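PDB 6YQ4: tannase from Fusobacterium nucleatum subsp. nucleatum ATCC 25586, which probably hydrolyses the ester bonds of gallotannins, as a magnesium-binding member of the alpha/beta-hydrolase superfamily. Local coordinates for residues A218-Y223 with K351-F356; M222-N227 with N263-L268; N34-Y37 with D43-Y46; D138-V143 with Q182-Y187. All coordinates share one frame; numbering follows the deposited sequence.

In the fold
The four contacts form two touching pairs far apart in an alpha/beta-hydrolase fold. Contacts 1 and 2 share M222 and Y223 on helix 212-223, their centres about 7 Å apart, and E220 OE2 lies 2.7 Å from S265 OG. Both belong to the long insertion between core strands 202-206 and 435-439. Contact 3, at the end of sheet strand 26-36, and contact 4, on helix 134-148 beside it, have centres about 15 Å apart and meet where the Y37 ring lies against D138 and A142. The centres of contacts 1 and 3 are about 37 Å apart. K351 lies near a possible Ser-His-Asp triad, whereas Y37 is about 9 Å, between side chains, from M153 of the magnesium site.

Contact 1: residues A218-Y223 with K351-F356; sequences AYEWMY and KSPPAF
A chi1 of -162° turns the ring of Y219 away from its own backbone nitrogen and out from helix 212-223 toward K351 and A355, while the next residue, E220, bends at its second torsion (chi2 -46°) and brings its carboxylate to P353. This is the packing of a helix against an irregular loop in the long insertion that follows strand 202-206 of the alpha/beta-hydrolase fold. Tyrosine suits its place because ring and hydroxyl do separate work. The hydroxyl accepts a hydrogen bond from the backbone: K351 N stands 3.0 Å from Y219 OH, in a fairly straight bond of 157°. The same OH is also hydrogen-bonded to the carbonyl oxygen of K445, so two loops hold the outer end of the tyrosine in place. One ring face receives the methyl of A355 in a CH-pi contact, CB lying 4.2 Å from the centroid of the Y219 ring; Y223 CD1 sits over the centre of the opposite face. A small residue such as alanine lets the loop come this close. The cis peptide between P353 and P354 turns the chain, and P353 and A355 both point their beta carbons toward the helix. E220 is buried and needs polar company. Its OE2 forms a salt bridge with R349, with S265 as second partner, which would favour the ionised form. Meanwhile OE1 lies 3.2 Å from P353 CB, and one water joins it to the loop, donating to E220 OE1 at 2.9 Å and accepting from A355 N at 3.0 Å.

Contact 2: residues M222-N227 with N263-L268; sequences MYNGVN and NISNKL
N224 and S265 bring their backbones together where a type II beta turn, Y223 to V226, meets one flank of helix 259-279; their CA atoms are 6.1 Å apart. The turn is closed by V226 N bonding to Y223 O at 3.2 Å. Glycine suits the third place of the turn: G225 has a positive phi of 95°, where a beta carbon would run into the carbonyl oxygen of the residue before. N224, in the second place, points its side chain at the helix, and a chi1 of -174° sets its amide opposite the backbone nitrogen and reaching outward. ND2 then does all the bonding across the contact. It gives one bond to the side-chain carbonyl of the helix asparagine, N224 ND2 to N266 OD1 at 3.1 Å. This bond is nearly straight and lies in the planes of both groups, although the two amides are turned 68° from each other. The other bond goes to the serine hydroxyl, with N224 ND2 2.6 Å from S265 OG; the partner is again in the amide plane, but the length is unusually short and its exact value is doubtful. An asparagine is apt here because its NH2 group offers two hydrogens in one plane to two neighbouring residues of a helix. Since a carboxylate can only accept, the S265 hydroxyl would be expected to donate its hydrogen to the probably charged E220, so the polar chain runs from the partly exposed turn into the buried contact between helix 212-223 and residues 351-356.

Contact 3: residues N34-Y37 with D43-Y46; sequences NIIY and DKDY
The bond from D45 N to D43 OD1, 3.0 Å long, folds residues 43-45 into an Asx turn beside I36, and K44, at the middle of that turn, touches the isoleucine. Aspartate fits the first place because its short carboxylate can bend back to an amide two residues on; the amide comes in almost in line with the C-O bond. The turn belongs to the connection of a beta hairpin, which leads from strand 26-36 to its antiparallel neighbour 48-54 in the central sheet of the alpha/beta-hydrolase fold. Across the contact no hydrogen bond is made. I36 instead lays its CD1 methyl along the start of the lysine chain, 3.7 Å from K44 CB and 3.8 Å from K44 CG. Lysine serves well at this exposed turn: its methylenes cover the methyl, while bends at chi3 and chi4 carry the ammonium away. Y37 is the inward-facing partner. Its CG sits between backbone N and carbonyl carbon (chi1 54°), which turns the ring against helix 134-148. Its hydroxyl is hydrogen-bonded to the carbonyl oxygen of G115; toward the loop, Y37 OH approaches Y46 O only to 4.0 Å.

Contact 4: residues D138-V143 with Q182-Y187; sequences DLKAAV and QDYLPY
K140 lays the end of its side chain flat over the ring of Y184, and this one pair makes the whole contact between helix 134-148 and the 3-10 turn leading into helix 185-191. The packing is tight over the ring centre: K140 CE stands 3.4 Å from the centroid of the Y184 ring, almost on the ring normal, in a close CH-pi contact. The lysine chain is extended until its last torsion, where a bend (chi4 -70°) swings the amino group aside yet keeps it over the same face. K140 NZ is thus 4.2 Å from the Y184 centroid and 22° off the normal, a cation-pi interaction. Lysine suits the place because a slim chain reaches the ring and a charged end can use its pi electrons as well as a polar partner: NZ is hydrogen-bonded to S178 OG, with D198 a long, weak ion pair. Tyrosine adds a hydroxyl, which bonds to the carbonyl oxygen of M420 and steadies the ring beneath the lysine. The backbones, by contrast, stay well apart, with K140 CA and Y184 CA 8.6 Å from each other, and Q182 and P186 on the turn are exposed. The buried pair therefore ties a surface turn to the helix of the beta-alpha-beta crossover between the parallel strands 110-114 and 160-163, in the core of an alpha/beta-hydrolase fold.

Contact 1: residues A218-Y223 with K351-F356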
# COMPACT_ATOMS: atom_id res chain seq x y z
N ALA A 218 -17.22 -2.17 -1.40
CA ALA A 218 -16.97 -1.19 -0.35
C ALA A 218 -17.04 0.22 -0.91
O ALA A 218 -17.56 1.13 -0.25
CB ALA A 218 -15.62 -1.46 0.31
N TYR A 219 -16.56 0.41 -2.14
CA TYR A 219 -16.54 1.75 -2.73
C TYR A 219 -17.95 2.24 -3.04
O TYR A 219 -18.24 3.43 -2.90
CB TYR A 219 -15.68 1.74 -3.98
CG TYR A 219 -15.22 3.11 -4.45
CD1 TYR A 219 -15.97 3.83 -5.37
CD2 TYR A 219 -14.07 3.69 -3.95
CE1 TYR A 219 -15.56 5.09 -5.81
CE2 TYR A 219 -13.64 4.95 -4.38
CZ TYR A 219 -14.39 5.64 -5.32
OH TYR A 219 -14.00 6.89 -5.77
N GLU A 220 -18.84 1.34 -3.43
CA GLU A 220 -20.22 1.70 -3.70
C GLU A 220 -21.06 1.79 -2.43
O GLU A 220 -21.98 2.60 -2.36
CB GLU A 220 -20.81 0.69 -4.68
CG GLU A 220 -20.12 0.76 -6.05
CD GLU A 220 -19.95 2.20 -6.53
OE1 GLU A 220 -18.88 2.53 -7.05
OE2 GLU A 220 -20.91 3.00 -6.38
N TRP A 221 -20.77 0.96 -1.43
CA TRP A 221 -21.35 1.17 -0.11
C TRP A 221 -21.10 2.60 0.37
O TRP A 221 -22.03 3.32 0.72
CB TRP A 221 -20.79 0.14 0.87
CG TRP A 221 -21.26 0.40 2.24
CD1 TRP A 221 -22.51 0.18 2.74
CD2 TRP A 221 -20.49 0.96 3.31
NE1 TRP A 221 -22.57 0.57 4.06
CE2 TRP A 221 -21.34 1.06 4.43
CE3 TRP A 221 -19.18 1.41 3.41
CZ2 TRP A 221 -20.91 1.56 5.65
CZ3 TRP A 221 -18.75 1.91 4.63
CH2 TRP A 221 -19.61 1.98 5.73
N MET A 222 -19.84 3.04 0.33
CA MET A 222 -19.53 4.42 0.69
C MET A 222 -20.18 5.44 -0.26
O MET A 222 -20.82 6.39 0.19
CB MET A 222 -18.02 4.61 0.72
CG MET A 222 -17.59 5.76 1.60
SD MET A 222 -16.06 5.47 2.48
CE MET A 222 -16.52 3.99 3.32
N TYR A 223 -20.03 5.27 -1.58
CA TYR A 223 -20.26 6.38 -2.49
C TYR A 223 -21.50 6.22 -3.38
O TYR A 223 -21.67 6.97 -4.35
CB TYR A 223 -19.01 6.61 -3.34
CG TYR A 223 -17.88 7.15 -2.52
CD1 TYR A 223 -16.77 6.36 -2.24
CD2 TYR A 223 -17.94 8.43 -1.96
CE1 TYR A 223 -15.74 6.83 -1.44
CE2 TYR A 223 -16.90 8.90 -1.14
CZ TYR A 223 -15.82 8.10 -0.89
OH TYR A 223 -14.78 8.54 -0.11
N LYS A 351 -13.60 7.51 -8.64
CA LYS A 351 -13.69 6.41 -9.59
C LYS A 351 -15.14 6.09 -9.89
O LYS A 351 -16.05 6.36 -9.10
CB LYS A 351 -12.96 5.19 -9.04
CG LYS A 351 -11.52 5.47 -8.65
CD LYS A 351 -10.68 4.21 -8.55
CE LYS A 351 -9.23 4.58 -8.31
NZ LYS A 351 -8.42 3.42 -7.79
N SER A 352 -15.37 5.51 -11.08
CA SER A 352 -16.68 5.09 -11.53
C SER A 352 -16.86 3.58 -11.34
O SER A 352 -15.90 2.82 -11.46
CB SER A 352 -16.88 5.44 -13.01
OG SER A 352 -16.54 6.79 -13.23
N PRO A 353 -18.09 3.13 -11.08
CA PRO A 353 -18.31 1.73 -10.70
C PRO A 353 -18.33 0.82 -11.91
O PRO A 353 -18.97 1.13 -12.93
CB PRO A 353 -19.69 1.77 -10.02
CG PRO A 353 -20.41 2.87 -10.75
CD PRO A 353 -19.36 3.87 -11.21
N PRO A 354 -17.71 -0.38 -11.83
CA PRO A 354 -16.95 -0.88 -10.67
C PRO A 354 -15.52 -0.31 -10.63
O PRO A 354 -14.77 -0.45 -11.58
CB PRO A 354 -16.93 -2.41 -10.88
CG PRO A 354 -17.98 -2.68 -11.93
CD PRO A 354 -18.02 -1.45 -12.79
N ALA A 355 -15.16 0.28 -9.50
CA ALA A 355 -13.96 1.10 -9.41
C ALA A 355 -12.66 0.32 -9.64
O ALA A 355 -11.67 0.91 -10.09
CB ALA A 355 -13.92 1.79 -8.03
N PHE A 356 -12.61 -0.97 -9.30
CA PHE A 356 -11.40 -1.77 -9.43
C PHE A 356 -11.52 -2.87 -10.48
O PHE A 356 -10.65 -2.97 -11.36
CB PHE A 356 -11.02 -2.37 -8.06
CG PHE A 356 -10.70 -1.32 -7.03
CD1 PHE A 356 -11.72 -0.72 -6.30
CD2 PHE A 356 -9.41 -0.88 -6.85
CE1 PHE A 356 -11.46 0.28 -5.40
CE2 PHE A 356 -9.14 0.12 -5.94
CZ PHE A 356 -10.17 0.70 -5.20
O HOH W 1 -17.16 0.20 -7.23

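Contact 2: residues M222-N227 with N263-L268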
# COMPACT_ATOMS: atom_id res chain seq x y z
N MET A 222 -19.84 3.04 0.33
CA MET A 222 -19.53 4.42 0.69
C MET A 222 -20.18 5.44 -0.26
O MET A 222 -20.82 6.39 0.19
CB MET A 222 -18.02 4.61 0.72
CG MET A 222 -17.59 5.76 1.60
SD MET A 222 -16.06 5.47 2.48
CE MET A 222 -16.52 3.99 3.32
N TYR A 223 -20.03 5.27 -1.58
CA TYR A 223 -20.26 6.38 -2.49
C TYR A 223 -21.50 6.22 -3.38
O TYR A 223 -21.67 6.97 -4.35
CB TYR A 223 -19.01 6.61 -3.34
CG TYR A 223 -17.88 7.15 -2.52
CD1 TYR A 223 -16.77 6.36 -2.24
CD2 TYR A 223 -17.94 8.43 -1.96
CE1 TYR A 223 -15.74 6.83 -1.44
CE2 TYR A 223 -16.90 8.90 -1.14
CZ TYR A 223 -15.82 8.10 -0.89
OH TYR A 223 -14.78 8.54 -0.11
N ASN A 224 -22.38 5.27 -3.08
CA ASN A 224 -23.65 5.19 -3.79
C ASN A 224 -24.43 6.49 -3.64
O ASN A 224 -24.51 7.07 -2.55
CB ASN A 224 -24.48 4.02 -3.24
CG ASN A 224 -25.74 3.79 -4.02
OD1 ASN A 224 -26.84 3.98 -3.51
ND2 ASN A 224 -25.59 3.36 -5.27
N GLY A 225 -24.99 6.96 -4.75
CA GLY A 225 -25.75 8.19 -4.77
C GLY A 225 -24.96 9.41 -5.19
O GLY A 225 -25.56 10.43 -5.54
N VAL A 226 -23.63 9.34 -5.14
CA VAL A 226 -22.77 10.41 -5.65
C VAL A 226 -22.58 10.13 -7.14
O VAL A 226 -21.75 9.31 -7.53
CB VAL A 226 -21.44 10.48 -4.89
CG1 VAL A 226 -20.65 11.74 -5.28
CG2 VAL A 226 -21.69 10.41 -3.38
N ASN A 227 -23.37 10.80 -7.97
CA ASN A 227 -23.51 10.42 -9.37
C ASN A 227 -22.76 11.34 -10.33
O ASN A 227 -22.87 11.17 -11.55
CB ASN A 227 -24.99 10.37 -9.75
CG ASN A 227 -25.72 9.24 -9.04
OD1 ASN A 227 -25.12 8.21 -8.71
ND2 ASN A 227 -27.01 9.43 -8.80
N ASN A 263 -27.17 1.64 -11.81
CA ASN A 263 -27.68 0.33 -11.41
C ASN A 263 -26.56 -0.58 -10.91
O ASN A 263 -26.75 -1.34 -9.94
CB ASN A 263 -28.46 -0.34 -12.55
CG ASN A 263 -29.12 -1.65 -12.11
OD1 ASN A 263 -29.86 -1.68 -11.11
ND2 ASN A 263 -28.86 -2.73 -12.84
N ILE A 264 -25.38 -0.51 -11.53
CA ILE A 264 -24.25 -1.32 -11.07
C ILE A 264 -23.84 -0.90 -9.66
O ILE A 264 -23.57 -1.75 -8.80
CB ILE A 264 -23.07 -1.20 -12.06
CG1 ILE A 264 -23.39 -1.94 -13.36
CG2 ILE A 264 -21.79 -1.72 -11.46
CD1 ILE A 264 -22.57 -1.45 -14.53
N SER A 265 -23.81 0.40 -9.40
CA SER A 265 -23.46 0.87 -8.07
C SER A 265 -24.54 0.47 -7.05
O SER A 265 -24.21 0.06 -5.94
CB SER A 265 -23.24 2.38 -8.11
OG SER A 265 -23.56 2.99 -6.87
N ASN A 266 -25.81 0.53 -7.42
CA ASN A 266 -26.86 -0.01 -6.56
C ASN A 266 -26.58 -1.47 -6.19
O ASN A 266 -26.61 -1.84 -5.01
CB ASN A 266 -28.24 0.11 -7.23
CG ASN A 266 -28.71 1.55 -7.36
OD1 ASN A 266 -28.10 2.47 -6.81
ND2 ASN A 266 -29.81 1.75 -8.07
N LYS A 267 -26.28 -2.30 -7.19
CA LYS A 267 -26.08 -3.72 -6.94
C LYS A 267 -24.82 -3.97 -6.13
O LYS A 267 -24.83 -4.79 -5.21
CB LYS A 267 -26.05 -4.48 -8.27
CG LYS A 267 -26.21 -6.01 -8.20
CD LYS A 267 -27.41 -6.48 -7.38
CE LYS A 267 -28.73 -6.41 -8.14
NZ LYS A 267 -29.89 -6.63 -7.22
N LEU A 268 -23.74 -3.25 -6.43
CA LEU A 268 -22.49 -3.44 -5.69
C LEU A 268 -22.64 -3.08 -4.21
O LEU A 268 -22.07 -3.75 -3.35
CB LEU A 268 -21.38 -2.60 -6.30
CG LEU A 268 -20.73 -3.20 -7.54
CD1 LEU A 268 -19.84 -2.17 -8.26
CD2 LEU A 268 -19.97 -4.44 -7.14

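Contact 3: residues N34-Y37 with D43-Y46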
# COMPACT_ATOMS: atom_id res chain seq x y z
N ASN A 34 22.51 -0.78 -6.78
CA ASN A 34 22.00 -1.71 -7.79
C ASN A 34 22.61 -3.11 -7.67
O ASN A 34 23.18 -3.66 -8.60
CB ASN A 34 22.17 -1.12 -9.19
CG ASN A 34 21.62 0.29 -9.28
OD1 ASN A 34 22.37 1.28 -9.25
ND2 ASN A 34 20.29 0.41 -9.31
N ILE A 35 22.42 -3.67 -6.48
CA ILE A 35 22.76 -5.06 -6.18
C ILE A 35 21.64 -5.97 -6.69
O ILE A 35 20.48 -5.82 -6.30
CB ILE A 35 22.95 -5.24 -4.67
CG1 ILE A 35 24.19 -4.49 -4.19
CG2 ILE A 35 22.96 -6.73 -4.33
CD1 ILE A 35 24.02 -3.85 -2.85
N ILE A 36 21.99 -6.92 -7.55
CA ILE A 36 21.04 -7.97 -7.90
C ILE A 36 20.85 -8.86 -6.67
O ILE A 36 21.79 -9.49 -6.20
CB ILE A 36 21.52 -8.78 -9.11
CG1 ILE A 36 21.99 -7.85 -10.24
CG2 ILE A 36 20.42 -9.70 -9.62
CD1 ILE A 36 20.87 -7.05 -10.87
N TYR A 37 19.63 -8.88 -6.13
CA TYR A 37 19.33 -9.62 -4.89
C TYR A 37 18.72 -10.98 -5.19
O TYR A 37 17.87 -11.48 -4.44
CB TYR A 37 18.42 -8.81 -3.97
CG TYR A 37 17.13 -8.32 -4.59
CD1 TYR A 37 16.06 -9.18 -4.80
CD2 TYR A 37 16.99 -6.99 -4.97
CE1 TYR A 37 14.88 -8.73 -5.38
CE2 TYR A 37 15.81 -6.52 -5.53
CZ TYR A 37 14.77 -7.39 -5.74
OH TYR A 37 13.61 -6.90 -6.32
N ASP A 43 14.47 -9.78 -14.80
CA ASP A 43 14.70 -8.40 -15.25
C ASP A 43 15.63 -7.69 -14.28
O ASP A 43 15.20 -7.31 -13.18
CB ASP A 43 13.40 -7.62 -15.40
CG ASP A 43 13.57 -6.35 -16.26
OD1 ASP A 43 14.60 -5.66 -16.09
OD2 ASP A 43 12.69 -6.03 -17.10
N LYS A 44 16.87 -7.45 -14.68
CA LYS A 44 17.85 -6.88 -13.76
C LYS A 44 17.66 -5.39 -13.53
O LYS A 44 18.23 -4.87 -12.56
CB LYS A 44 19.27 -7.12 -14.26
CG LYS A 44 19.70 -8.55 -14.17
CD LYS A 44 21.16 -8.68 -14.51
CE LYS A 44 21.40 -8.36 -15.97
NZ LYS A 44 22.65 -7.56 -16.18
N ASP A 45 16.94 -4.69 -14.40
CA ASP A 45 16.72 -3.26 -14.17
C ASP A 45 15.83 -3.03 -12.96
O ASP A 45 15.93 -1.98 -12.32
CB ASP A 45 16.09 -2.61 -15.39
CG ASP A 45 16.91 -2.79 -16.63
OD1 ASP A 45 16.30 -3.02 -17.69
OD2 ASP A 45 18.16 -2.70 -16.55
N TYR A 46 14.96 -3.98 -12.65
CA TYR A 46 13.98 -3.84 -11.59
C TYR A 46 14.28 -4.69 -10.38
O TYR A 46 14.18 -4.20 -9.26
CB TYR A 46 12.58 -4.15 -12.14
CG TYR A 46 12.11 -2.94 -12.92
CD1 TYR A 46 11.67 -1.82 -12.23
CD2 TYR A 46 12.21 -2.88 -14.32
CE1 TYR A 46 11.30 -0.68 -12.89
CE2 TYR A 46 11.82 -1.72 -15.01
CZ TYR A 46 11.38 -0.63 -14.28
OH TYR A 46 10.98 0.55 -14.87

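Contact 4: residues D138-V143 with Q182-Y187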
# COMPACT_ATOMS: atom_id res chain seq x y z
N ASP A 138 9.31 -10.15 -5.43
CA ASP A 138 10.57 -9.42 -5.46
C ASP A 138 10.90 -8.84 -4.09
O ASP A 138 12.03 -8.96 -3.61
CB ASP A 138 10.52 -8.32 -6.53
CG ASP A 138 10.55 -8.88 -7.98
OD1 ASP A 138 10.14 -8.16 -8.92
OD2 ASP A 138 10.99 -10.03 -8.19
N LEU A 139 9.90 -8.24 -3.41
CA LEU A 139 10.12 -7.68 -2.09
C LEU A 139 10.52 -8.75 -1.08
O LEU A 139 11.41 -8.53 -0.25
CB LEU A 139 8.85 -6.95 -1.61
CG LEU A 139 8.45 -5.68 -2.36
CD1 LEU A 139 7.54 -4.79 -1.53
CD2 LEU A 139 9.68 -4.90 -2.83
N LYS A 140 9.85 -9.92 -1.12
CA LYS A 140 10.24 -11.03 -0.26
C LYS A 140 11.68 -11.45 -0.54
O LYS A 140 12.48 -11.62 0.39
CB LYS A 140 9.28 -12.22 -0.46
CG LYS A 140 7.90 -11.99 0.15
CD LYS A 140 6.88 -13.04 -0.30
CE LYS A 140 5.58 -12.84 0.46
NZ LYS A 140 5.70 -13.20 1.92
N ALA A 141 12.03 -11.57 -1.82
CA ALA A 141 13.36 -11.99 -2.23
C ALA A 141 14.43 -11.01 -1.77
O ALA A 141 15.55 -11.43 -1.45
CB ALA A 141 13.40 -12.13 -3.74
N ALA A 142 14.13 -9.71 -1.74
CA ALA A 142 15.13 -8.76 -1.25
C ALA A 142 15.30 -8.87 0.26
O ALA A 142 16.43 -8.80 0.76
CB ALA A 142 14.76 -7.33 -1.66
N VAL A 143 14.20 -9.06 1.00
CA VAL A 143 14.30 -9.34 2.43
C VAL A 143 15.18 -10.55 2.68
O VAL A 143 16.06 -10.53 3.56
CB VAL A 143 12.91 -9.53 3.05
CG1 VAL A 143 13.02 -9.99 4.52
CG2 VAL A 143 12.13 -8.26 3.00
N GLN A 182 4.03 -20.43 2.41
CA GLN A 182 4.56 -21.35 1.43
C GLN A 182 4.10 -21.03 0.01
O GLN A 182 4.76 -21.45 -0.95
CB GLN A 182 4.16 -22.78 1.80
CG GLN A 182 4.54 -23.17 3.21
CD GLN A 182 5.70 -24.14 3.24
OE1 GLN A 182 6.86 -23.74 3.40
NE2 GLN A 182 5.40 -25.43 3.09
N ASP A 183 2.99 -20.31 -0.14
CA ASP A 183 2.46 -19.97 -1.45
C ASP A 183 3.48 -19.30 -2.36
O ASP A 183 3.43 -19.45 -3.59
CB ASP A 183 1.27 -19.03 -1.29
CG ASP A 183 0.19 -19.60 -0.41
OD1 ASP A 183 0.41 -20.69 0.17
OD2 ASP A 183 -0.88 -18.96 -0.31
N TYR A 184 4.40 -18.52 -1.78
CA TYR A 184 5.34 -17.73 -2.53
C TYR A 184 6.62 -18.48 -2.89
O TYR A 184 7.34 -18.05 -3.81
CB TYR A 184 5.67 -16.47 -1.73
CG TYR A 184 4.45 -15.67 -1.36
CD1 TYR A 184 3.95 -14.71 -2.20
CD2 TYR A 184 3.81 -15.88 -0.14
CE1 TYR A 184 2.83 -13.98 -1.86
CE2 TYR A 184 2.69 -15.15 0.21
CZ TYR A 184 2.21 -14.20 -0.65
OH TYR A 184 1.09 -13.47 -0.30
N LEU A 185 6.90 -19.59 -2.21
CA LEU A 185 8.17 -20.29 -2.41
C LEU A 185 8.39 -20.78 -3.84
O LEU A 185 9.50 -20.58 -4.36
CB LEU A 185 8.29 -21.46 -1.41
CG LEU A 185 7.90 -21.24 0.04
CD1 LEU A 185 8.30 -22.47 0.84
CD2 LEU A 185 8.56 -19.99 0.61
N PRO A 186 7.43 -21.42 -4.52
CA PRO A 186 7.71 -21.83 -5.92
C PRO A 186 8.12 -20.67 -6.82
O PRO A 186 8.88 -20.88 -7.77
CB PRO A 186 6.39 -22.47 -6.38
CG PRO A 186 5.72 -22.93 -5.11
CD PRO A 186 6.09 -21.87 -4.08
N TYR A 187 7.65 -19.45 -6.54
CA TYR A 187 8.14 -18.33 -7.32
C TYR A 187 9.52 -17.88 -6.86
O TYR A 187 10.33 -17.41 -7.68
CB TYR A 187 7.17 -17.16 -7.24
CG TYR A 187 5.79 -17.43 -7.80
CD1 TYR A 187 4.78 -17.95 -6.99
CD2 TYR A 187 5.48 -17.13 -9.14
CE1 TYR A 187 3.51 -18.17 -7.49
CE2 TYR A 187 4.20 -17.35 -9.65
CZ TYR A 187 3.22 -17.88 -8.81
OH TYR A 187 1.96 -18.12 -9.28